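Local structure of Bd3459 (Bdellovibrio bacteriovorus, 5CEC) at residues M47-K52 with E377-V382; K73-L78 with I311-S316; G369-K374 with Q408-N413. The protein is probably a serine-type D-Ala-D-Ala peptidase of the S13 family, a predatory endopeptidase bound by the ankyrin-repeat immunity protein Bd3460. The protein carries 1 engineered substitution. All coordinates share one frame; numbering follows the deposited sequence.

Contact 1. Residues M47-K52 with E377-V382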
loop_
_atom_site.group_PDB
_atom_site.type_symbol
_atom_site.label_atom_id
_atom_site.label_comp_id
_atom_site.label_asym_id
_atom_site.label_seq_id
_atom_site.Cartn_x
_atom_site.Cartn_y
_atom_site.Cartn_z
ATOM N N MET A 47 9.752 21.228 -1.353
ATOM C CA MET A 47 10.345 22.090 -2.372
ATOM C C MET A 47 9.316 22.255 -3.477
ATOM O O MET A 47 8.767 21.254 -3.944
ATOM C CB MET A 47 11.621 21.476 -2.961
ATOM C CG MET A 47 12.352 22.410 -3.911
ATOM S SD MET A 47 13.785 21.639 -4.645
ATOM C CE MET A 47 12.871 20.699 -5.884
ATOM N N ALA A 48 9.094 23.492 -3.945
ATOM C CA ALA A 48 8.213 23.688 -5.109
ATOM C C ALA A 48 8.860 23.009 -6.321
ATOM O O ALA A 48 10.078 23.116 -6.526
ATOM C CB ALA A 48 8.004 25.164 -5.383
ATOM N N ALA A 49 8.060 22.335 -7.140
ATOM C CA ALA A 49 8.583 21.592 -8.305
ATOM C C ALA A 49 9.288 22.472 -9.322
ATOM O O ALA A 49 10.261 22.054 -9.988
ATOM C CB ALA A 49 7.452 20.822 -8.975
ATOM N N ASN A 50 8.782 23.689 -9.446
ATOM C CA ASN A 50 9.317 24.667 -10.367
ATOM C C ASN A 50 10.426 25.563 -9.768
ATOM O O ASN A 50 10.800 26.573 -10.366
ATOM C CB ASN A 50 8.163 25.537 -10.894
ATOM C CG ASN A 50 7.519 26.393 -9.806
ATOM O OD1 ASN A 50 8.101 26.630 -8.731
ATOM N ND2 ASN A 50 6.297 26.836 -10.059
ATOM N N SER A 51 10.947 25.226 -8.589
ATOM C CA SER A 51 11.987 26.029 -7.954
ATOM C C SER A 51 13.189 26.292 -8.877
ATOM O O SER A 51 13.756 25.348 -9.432
ATOM C CB SER A 51 12.499 25.305 -6.719
ATOM O OG SER A 51 13.619 25.989 -6.204
ATOM N N LYS A 52 13.557 27.564 -9.039
ATOM C CA LYS A 52 14.747 27.942 -9.828
ATOM C C LYS A 52 16.053 27.572 -9.123
ATOM O O LYS A 52 17.025 27.158 -9.770
ATOM C CB LYS A 52 14.750 29.447 -10.121
ATOM C CG LYS A 52 13.584 29.935 -10.970
ATOM C CD LYS A 52 13.791 31.390 -11.386
ATOM C CE LYS A 52 12.607 31.958 -12.153
ATOM N NZ LYS A 52 11.513 32.378 -11.238
ATOM N N GLU A 377 2.688 22.656 -7.884
ATOM C CA GLU A 377 3.040 21.337 -7.423
ATOM C C GLU A 377 4.187 21.476 -6.443
ATOM O O GLU A 377 5.186 22.121 -6.742
ATOM C CB GLU A 377 3.484 20.478 -8.599
ATOM C CG GLU A 377 3.953 19.082 -8.237
ATOM C CD GLU A 377 4.585 18.296 -9.387
ATOM O OE1 GLU A 377 4.863 18.846 -10.466
ATOM O OE2 GLU A 377 4.834 17.106 -9.194
ATOM N N ILE A 378 4.043 20.888 -5.264
ATOM C CA ILE A 378 5.070 20.956 -4.227
ATOM C C ILE A 378 5.437 19.543 -3.793
ATOM O O ILE A 378 4.561 18.749 -3.415
ATOM C CB ILE A 378 4.611 21.763 -3.015
ATOM C CG1 ILE A 378 4.091 23.141 -3.414
ATOM C CG2 ILE A 378 5.735 21.888 -1.984
ATOM C CD1 ILE A 378 3.445 23.865 -2.293
ATOM N N TYR A 379 6.733 19.208 -3.808
ATOM C CA TYR A 379 7.200 17.929 -3.255
ATOM C C TYR A 379 7.335 18.016 -1.742
ATOM O O TYR A 379 7.697 19.065 -1.194
ATOM C CB TYR A 379 8.591 17.563 -3.817
ATOM C CG TYR A 379 8.662 17.536 -5.323
ATOM C CD1 TYR A 379 7.796 16.734 -6.060
ATOM C CD2 TYR A 379 9.585 18.311 -6.029
ATOM C CE1 TYR A 379 7.840 16.702 -7.434
ATOM C CE2 TYR A 379 9.639 18.277 -7.405
ATOM C CZ TYR A 379 8.756 17.494 -8.113
ATOM O OH TYR A 379 8.791 17.481 -9.490
ATOM N N PHE A 380 7.035 16.922 -1.051
ATOM C CA PHE A 380 7.199 16.892 0.390
ATOM C C PHE A 380 7.641 15.523 0.859
ATOM O O PHE A 380 7.432 14.522 0.176
ATOM C CB PHE A 380 5.861 17.262 1.083
ATOM C CG PHE A 380 4.825 16.176 1.018
ATOM C CD1 PHE A 380 4.797 15.187 1.981
ATOM C CD2 PHE A 380 3.933 16.092 -0.052
ATOM C CE1 PHE A 380 3.883 14.152 1.893
ATOM C CE2 PHE A 380 3.046 15.055 -0.145
ATOM C CZ PHE A 380 3.019 14.097 0.828
ATOM N N ALA A 381 8.215 15.506 2.050
ATOM C CA ALA A 381 8.473 14.263 2.780
ATOM C C ALA A 381 8.370 14.523 4.261
ATOM O O ALA A 381 8.855 15.553 4.758
ATOM C CB ALA A 381 9.797 13.640 2.426
ATOM N N VAL A 382 7.688 13.608 4.952
ATOM C CA VAL A 382 7.523 13.692 6.412
ATOM C C VAL A 382 7.993 12.388 7.028
ATOM O O VAL A 382 7.477 11.320 6.673
ATOM C CB VAL A 382 6.048 13.931 6.837
ATOM C CG1 VAL A 382 5.961 14.234 8.323
ATOM C CG2 VAL A 382 5.399 15.035 6.022
HETATM O O HOH W 1 5.912 24.140 -8.545
#
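Tyr379 holds its ring beside its own backbone N, with CG anti to the carbonyl carbon (chi1 -55°). Met47 sets CG anti to its backbone N and runs straight as far as SD. A bend at chi3 of 79° then brings CE to 4.1 Å from Tyr379 CD2. The two side chains leave the same face of the sheet and lie side by side, pointing the same way. Past Met47 the chain runs along the tyrosine ring. Tyr379 CE2 is 3.6 Å from Ala49 CA, and Tyr379 CZ is 3.7 Å from Ala49 CB. The same methyl meets the extended Glu377 side chain, with Ala49 CB 3.6 Å from Glu377 OE1.

The backbones pair in the antiparallel sheet of the transpeptidase-like domain; the S13 family belongs to the beta-lactamase clan. Here the strand from the N-terminal end of the model lies beside a strand from late in the chain. Met47 and Tyr379 are a hydrogen-bonded pair: Met47 N reaches Tyr379 O at 3.0 Å, and Tyr379 N reaches Met47 O at 2.9 Å. Both donors stand above the carbonyl planes. Ala48 and Ile378 form the next, non-hydrogen-bonded pair, with side chains on the other face. Ala49 N then gives Glu377 O a nearly straight bond of 2.9 Å (173°), in the carbonyl plane. A water donates a second bond to Glu377 O and accepts one from Asn50 N. A type I turn from Ala48 to Ser51 leads the chain away. Tyr379 OH is hydrogen-bonded to Asp318, whose carboxylate also lies close to that of Glu377. The closeness of the two carboxylates may raise the pKa of Glu377, while the bond with Tyr379 OH would ease the charge on Asp318.

Contact 2. Residues K73-L78 with I311-S316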
loop_
_atom_site.group_PDB
_atom_site.type_symbol
_atom_site.label_atom_id
_atom_site.label_comp_id
_atom_site.label_asym_id
_atom_site.label_seq_id
_atom_site.Cartn_x
_atom_site.Cartn_y
_atom_site.Cartn_z
ATOM N N LYS A 73 9.967 2.458 -1.371
ATOM C CA LYS A 73 9.455 1.992 -2.679
ATOM C C LYS A 73 9.456 3.083 -3.739
ATOM O O LYS A 73 9.515 2.764 -4.912
ATOM C CB LYS A 73 8.082 1.336 -2.514
ATOM C CG LYS A 73 8.077 0.125 -1.597
ATOM C CD LYS A 73 6.741 -0.584 -1.597
ATOM C CE LYS A 73 6.776 -1.885 -0.833
ATOM N NZ LYS A 73 6.911 -1.700 0.625
ATOM N N VAL A 74 9.407 4.347 -3.321
ATOM C CA VAL A 74 9.505 5.427 -4.299
ATOM C C VAL A 74 10.934 5.496 -4.882
ATOM O O VAL A 74 11.122 5.807 -6.054
ATOM C CB VAL A 74 9.086 6.776 -3.715
ATOM C CG1 VAL A 74 9.158 7.846 -4.789
ATOM C CG2 VAL A 74 7.667 6.728 -3.158
ATOM N N VAL A 75 11.932 5.184 -4.062
ATOM C CA VAL A 75 13.315 5.141 -4.533
ATOM C C VAL A 75 13.489 3.978 -5.508
ATOM O O VAL A 75 14.066 4.125 -6.601
ATOM C CB VAL A 75 14.303 5.021 -3.362
ATOM C CG1 VAL A 75 15.728 5.128 -3.876
ATOM C CG2 VAL A 75 14.076 6.154 -2.345
ATOM N N THR A 76 12.937 2.826 -5.149
ATOM C CA THR A 76 12.958 1.660 -6.079
ATOM C C THR A 76 12.231 1.997 -7.407
ATOM O O THR A 76 12.684 1.579 -8.465
ATOM C CB THR A 76 12.352 0.455 -5.369
ATOM O OG1 THR A 76 13.082 0.250 -4.147
ATOM C CG2 THR A 76 12.392 -0.787 -6.229
ATOM N N THR A 77 11.129 2.742 -7.299
ATOM C CA THR A 77 10.352 3.202 -8.466
ATOM C C THR A 77 11.250 4.042 -9.364
ATOM O O THR A 77 11.291 3.809 -10.571
ATOM C CB THR A 77 9.125 3.980 -7.998
ATOM O OG1 THR A 77 8.266 3.092 -7.281
ATOM C CG2 THR A 77 8.350 4.536 -9.107
ATOM N N LEU A 78 11.965 5.008 -8.796
ATOM C CA LEU A 78 12.876 5.849 -9.598
ATOM C C LEU A 78 13.923 4.968 -10.289
ATOM O O LEU A 78 14.183 5.124 -11.490
ATOM C CB LEU A 78 13.576 6.854 -8.692
ATOM C CG LEU A 78 14.711 7.631 -9.349
ATOM C CD1 LEU A 78 14.247 8.438 -10.560
ATOM C CD2 LEU A 78 15.403 8.534 -8.357
ATOM N N ILE A 311 13.202 14.323 -1.318
ATOM C CA ILE A 311 12.816 15.390 -2.241
ATOM C C ILE A 311 13.551 15.232 -3.574
ATOM O O ILE A 311 12.943 15.347 -4.623
ATOM C CB ILE A 311 13.085 16.762 -1.644
ATOM C CG1 ILE A 311 12.313 16.930 -0.319
ATOM C CG2 ILE A 311 12.732 17.844 -2.654
ATOM C CD1 ILE A 311 10.798 16.816 -0.453
ATOM N N LYS A 312 14.841 14.943 -3.538
ATOM C CA LYS A 312 15.611 14.750 -4.772
ATOM C C LYS A 312 15.105 13.586 -5.608
ATOM O O LYS A 312 14.988 13.655 -6.826
ATOM C CB LYS A 312 17.091 14.569 -4.502
ATOM C CG LYS A 312 17.785 15.789 -3.899
ATOM C CD LYS A 312 19.234 15.485 -3.548
ATOM C CE LYS A 312 20.115 15.372 -4.783
ATOM N NZ LYS A 312 20.389 16.680 -5.459
ATOM N N VAL A 313 14.711 12.524 -4.912
ATOM C CA VAL A 313 14.119 11.372 -5.579
ATOM C C VAL A 313 12.819 11.757 -6.269
ATOM O O VAL A 313 12.595 11.364 -7.431
ATOM C CB VAL A 313 13.922 10.213 -4.568
ATOM C CG1 VAL A 313 12.978 9.139 -5.101
ATOM C CG2 VAL A 313 15.274 9.610 -4.217
ATOM N N LEU A 314 11.968 12.509 -5.578
ATOM C CA LEU A 314 10.708 12.965 -6.197
ATOM C C LEU A 314 10.965 13.832 -7.441
ATOM O O LEU A 314 10.326 13.644 -8.490
ATOM C CB LEU A 314 9.837 13.704 -5.199
ATOM C CG LEU A 314 9.226 12.751 -4.130
ATOM C CD1 LEU A 314 8.820 13.557 -2.904
ATOM C CD2 LEU A 314 8.064 11.925 -4.674
ATOM N N TYR A 315 11.890 14.784 -7.321
ATOM C CA TYR A 315 12.239 15.658 -8.448
ATOM C C TYR A 315 12.686 14.845 -9.647
ATOM O O TYR A 315 12.217 15.048 -10.790
ATOM C CB TYR A 315 13.349 16.610 -8.047
ATOM C CG TYR A 315 13.794 17.464 -9.181
ATOM C CD1 TYR A 315 14.755 17.020 -10.083
ATOM C CD2 TYR A 315 13.225 18.708 -9.379
ATOM C CE1 TYR A 315 15.154 17.807 -11.132
ATOM C CE2 TYR A 315 13.597 19.501 -10.437
ATOM C CZ TYR A 315 14.575 19.062 -11.335
ATOM O OH TYR A 315 14.973 19.797 -12.383
ATOM N N SER A 316 13.574 13.888 -9.399
ATOM C CA SER A 316 14.133 13.045 -10.456
ATOM C C SER A 316 13.113 12.099 -11.067
ATOM O O SER A 316 13.121 11.876 -12.282
ATOM C CB SER A 316 15.367 12.287 -9.952
ATOM O OG SER A 316 16.420 13.172 -9.635
#
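Val313 points its CB at helix 73-78 and sends one methyl to Val74 and Leu78 and the other to Val75. CG1, anti to the backbone N, meets the most. It lies 3.9 Å from Val74 O and 4.0 Å from Val74 CG1, and it also touches Leu78 CD2 at 4.1 Å. CG2, beside the backbone N, meets Val75 CG2 at 4.1 Å, and these two valines cross at about a right angle. One turn on, the fork of Leu78 rests on Ser316: CD1 is 3.9 Å from Ser316 C, and both methyls touch Ser316 CB. Leu314 starts away from the contact, but its CD2 comes back to Val74 CG1. The contact is apolar packing between helices; the axes of the two segments pass 9.7 Å apart, with their N-to-C directions at 37°.

Lys73 faces elsewhere. It belongs to an SxxK pattern with Ser70, consistent with the active-site motif of serine penicillin-binding enzymes, and its NZ bonds Ser70 OG, Asn253 OD1 and Ser290 O. Helix 240-250 packs against Lys73 and Thr77, helix 265-277 against Val75, Leu78 and Ser316, and strand 40-48 against Ile311 and Tyr315 of helix 307-322.

Contact 3. Residues G369-K374 with Q408-N413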
loop_
_atom_site.group_PDB
_atom_site.type_symbol
_atom_site.label_atom_id
_atom_site.label_comp_id
_atom_site.label_asym_id
_atom_site.label_seq_id
_atom_site.Cartn_x
_atom_site.Cartn_y
_atom_site.Cartn_z
ATOM N N GLY A 369 5.632 12.606 -1.296
ATOM C CA GLY A 369 4.886 12.761 -2.537
ATOM C C GLY A 369 4.833 14.199 -2.970
ATOM O O GLY A 369 5.751 15.010 -2.704
ATOM N N SER A 370 3.756 14.505 -3.676
ATOM C CA SER A 370 3.489 15.844 -4.131
ATOM C C SER A 370 2.102 16.283 -3.717
ATOM O O SER A 370 1.147 15.484 -3.637
ATOM C CB SER A 370 3.611 15.921 -5.656
ATOM O OG SER A 370 2.559 15.218 -6.291
ATOM N N VAL A 371 1.997 17.584 -3.457
ATOM C CA VAL A 371 0.707 18.231 -3.293
ATOM C C VAL A 371 0.493 19.245 -4.406
ATOM O O VAL A 371 1.421 19.970 -4.773
ATOM C CB VAL A 371 0.547 18.904 -1.898
ATOM C CG1 VAL A 371 0.549 17.868 -0.766
ATOM C CG2 VAL A 371 1.591 19.970 -1.618
ATOM N N SER A 372 -0.727 19.253 -4.960
ATOM C CA SER A 372 -1.137 20.180 -5.990
ATOM C C SER A 372 -1.923 21.263 -5.262
ATOM O O SER A 372 -2.938 20.988 -4.618
ATOM C CB SER A 372 -2.000 19.476 -7.028
ATOM O OG SER A 372 -2.482 20.406 -7.976
ATOM N N THR A 373 -1.390 22.470 -5.323
ATOM C CA THR A 373 -1.949 23.630 -4.623
ATOM C C THR A 373 -2.315 24.738 -5.602
ATOM O O THR A 373 -1.945 24.679 -6.775
ATOM C CB THR A 373 -0.954 24.142 -3.556
ATOM O OG1 THR A 373 0.121 24.861 -4.182
ATOM C CG2 THR A 373 -0.362 22.985 -2.727
ATOM N N LYS A 374 -3.018 25.767 -5.109
ATOM C CA LYS A 374 -3.247 26.988 -5.881
ATOM C C LYS A 374 -1.938 27.554 -6.417
ATOM O O LYS A 374 -1.908 28.043 -7.527
ATOM C CB LYS A 374 -3.953 28.045 -5.026
ATOM C CG LYS A 374 -4.388 29.306 -5.766
ATOM C CD LYS A 374 -5.412 30.100 -4.960
ATOM C CE LYS A 374 -6.756 29.365 -4.865
ATOM N NZ LYS A 374 -7.931 30.282 -4.745
ATOM N N GLN A 408 -1.434 21.429 6.400
ATOM C CA GLN A 408 -0.930 22.777 6.717
ATOM C C GLN A 408 -0.112 23.309 5.545
ATOM O O GLN A 408 -0.256 24.489 5.173
ATOM C CB GLN A 408 -0.092 22.747 8.002
ATOM C CG GLN A 408 0.369 24.110 8.504
ATOM C CD GLN A 408 -0.793 25.039 8.847
ATOM O OE1 GLN A 408 -1.793 24.635 9.430
ATOM N NE2 GLN A 408 -0.663 26.291 8.471
ATOM N N LEU A 409 0.753 22.459 4.979
ATOM C CA LEU A 409 1.538 22.854 3.811
ATOM C C LEU A 409 0.657 23.295 2.639
ATOM O O LEU A 409 0.923 24.310 1.964
ATOM C CB LEU A 409 2.505 21.724 3.403
ATOM C CG LEU A 409 3.342 21.961 2.147
ATOM C CD1 LEU A 409 4.305 23.137 2.324
ATOM C CD2 LEU A 409 4.116 20.704 1.797
ATOM N N ILE A 410 -0.414 22.555 2.417
ATOM C CA ILE A 410 -1.374 22.924 1.380
ATOM C C ILE A 410 -2.067 24.269 1.691
ATOM O O ILE A 410 -2.177 25.122 0.800
ATOM C CB ILE A 410 -2.424 21.780 1.185
ATOM C CG1 ILE A 410 -1.761 20.572 0.533
ATOM C CG2 ILE A 410 -3.579 22.269 0.309
ATOM C CD1 ILE A 410 -2.595 19.318 0.606
ATOM N N ASN A 411 -2.495 24.449 2.943
ATOM C CA ASN A 411 -3.143 25.680 3.416
ATOM C C ASN A 411 -2.271 26.883 3.099
ATOM O O ASN A 411 -2.759 27.930 2.643
ATOM C CB ASN A 411 -3.341 25.698 4.971
ATOM C CG ASN A 411 -4.440 24.780 5.482
ATOM O OD1 ASN A 411 -5.296 24.291 4.731
ATOM N ND2 ASN A 411 -4.420 24.544 6.829
ATOM N N GLN A 412 -0.969 26.734 3.355
ATOM C CA GLN A 412 -0.007 27.822 3.197
ATOM C C GLN A 412 0.374 28.106 1.757
ATOM O O GLN A 412 1.057 29.101 1.478
ATOM C CB GLN A 412 1.232 27.542 4.032
ATOM C CG GLN A 412 0.907 27.626 5.503
ATOM C CD GLN A 412 2.040 27.181 6.391
ATOM O OE1 GLN A 412 2.939 26.462 5.963
ATOM N NE2 GLN A 412 2.003 27.606 7.634
ATOM N N ASN A 413 -0.138 27.288 0.834
ATOM C CA ASN A 413 0.058 27.517 -0.609
ATOM C C ASN A 413 -1.279 27.712 -1.348
ATOM O O ASN A 413 -1.423 27.317 -2.522
ATOM C CB ASN A 413 0.859 26.326 -1.152
ATOM C CG ASN A 413 2.313 26.442 -0.795
ATOM O OD1 ASN A 413 3.037 27.169 -1.452
ATOM N ND2 ASN A 413 2.736 25.784 0.271
#
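Asn413 ND2 is gripped by one strong bond, to Leu409 O at 2.9 Å. The bond is nearly straight (170°) and lies close to the plane of the Asn413 amide, while ND2 itself stands 25° above the carbonyl plane of Leu409. The other end of the amide, OD1, receives a weak bond from Asn375 ND2. Asn413 N also bonds Ile410 O, three residues back, a tighter turn than the alpha-helical one.

Asn413 CB lies against Thr373, 3.4 Å from Thr373 OG1. This hydroxyl sits between its backbone N and carbonyl carbon and is hydrogen-bonded to Gly376 O. Thr373 CG2 lies 4.2 Å from Ile410 CA. Deeper in, Val371 and Ile410 cross obliquely: Val371 CB meets Ile410 CG1 at 3.7 Å, and Val371 CG1 meets Ile410 CD1 at 3.7 Å. Leu409 CD2 touches the other methyl, Val371 CG2. Here the end of helix 394-411 covers strand 364-373 of the antiparallel sheet. Gln408 NE2 bonds the O of Ala207, and Asn411 ND2 that of Arg173, both of the Bd3460 chain.

Strand and helix therefore meet mainly through hydrocarbon surfaces. Asn413 ND2 and Thr373 OG1 are bonded within their own parts of the chain, to Leu409 O and Gly376 O, so the interface itself depends on packing.

Overall arrangement
From the N-terminal end of the model, strand 40-48 comes first and waits for its partner until strand 376-385, so contact 1 closes a loop of more than 320 residues. Contact 2 is nested inside that loop and joins helix 72-84 to helix 307-322. Contact 3 closes later, between strand 364-373 and helix 394-411. Its segments alternate with those of contact 1, so the two cross. Strands 364-373 and 376-385 are neighbours in one sheet, paired by probable bonds such as Phe380 N to Gly369 O. Leu314 and Ile311 of contact 2 pack on Phe380. Contact 1 joins strands, contact 2 helices, and contact 3 a strand and a helix; helices 307-322 and 394-411 both pack on strand 376-385.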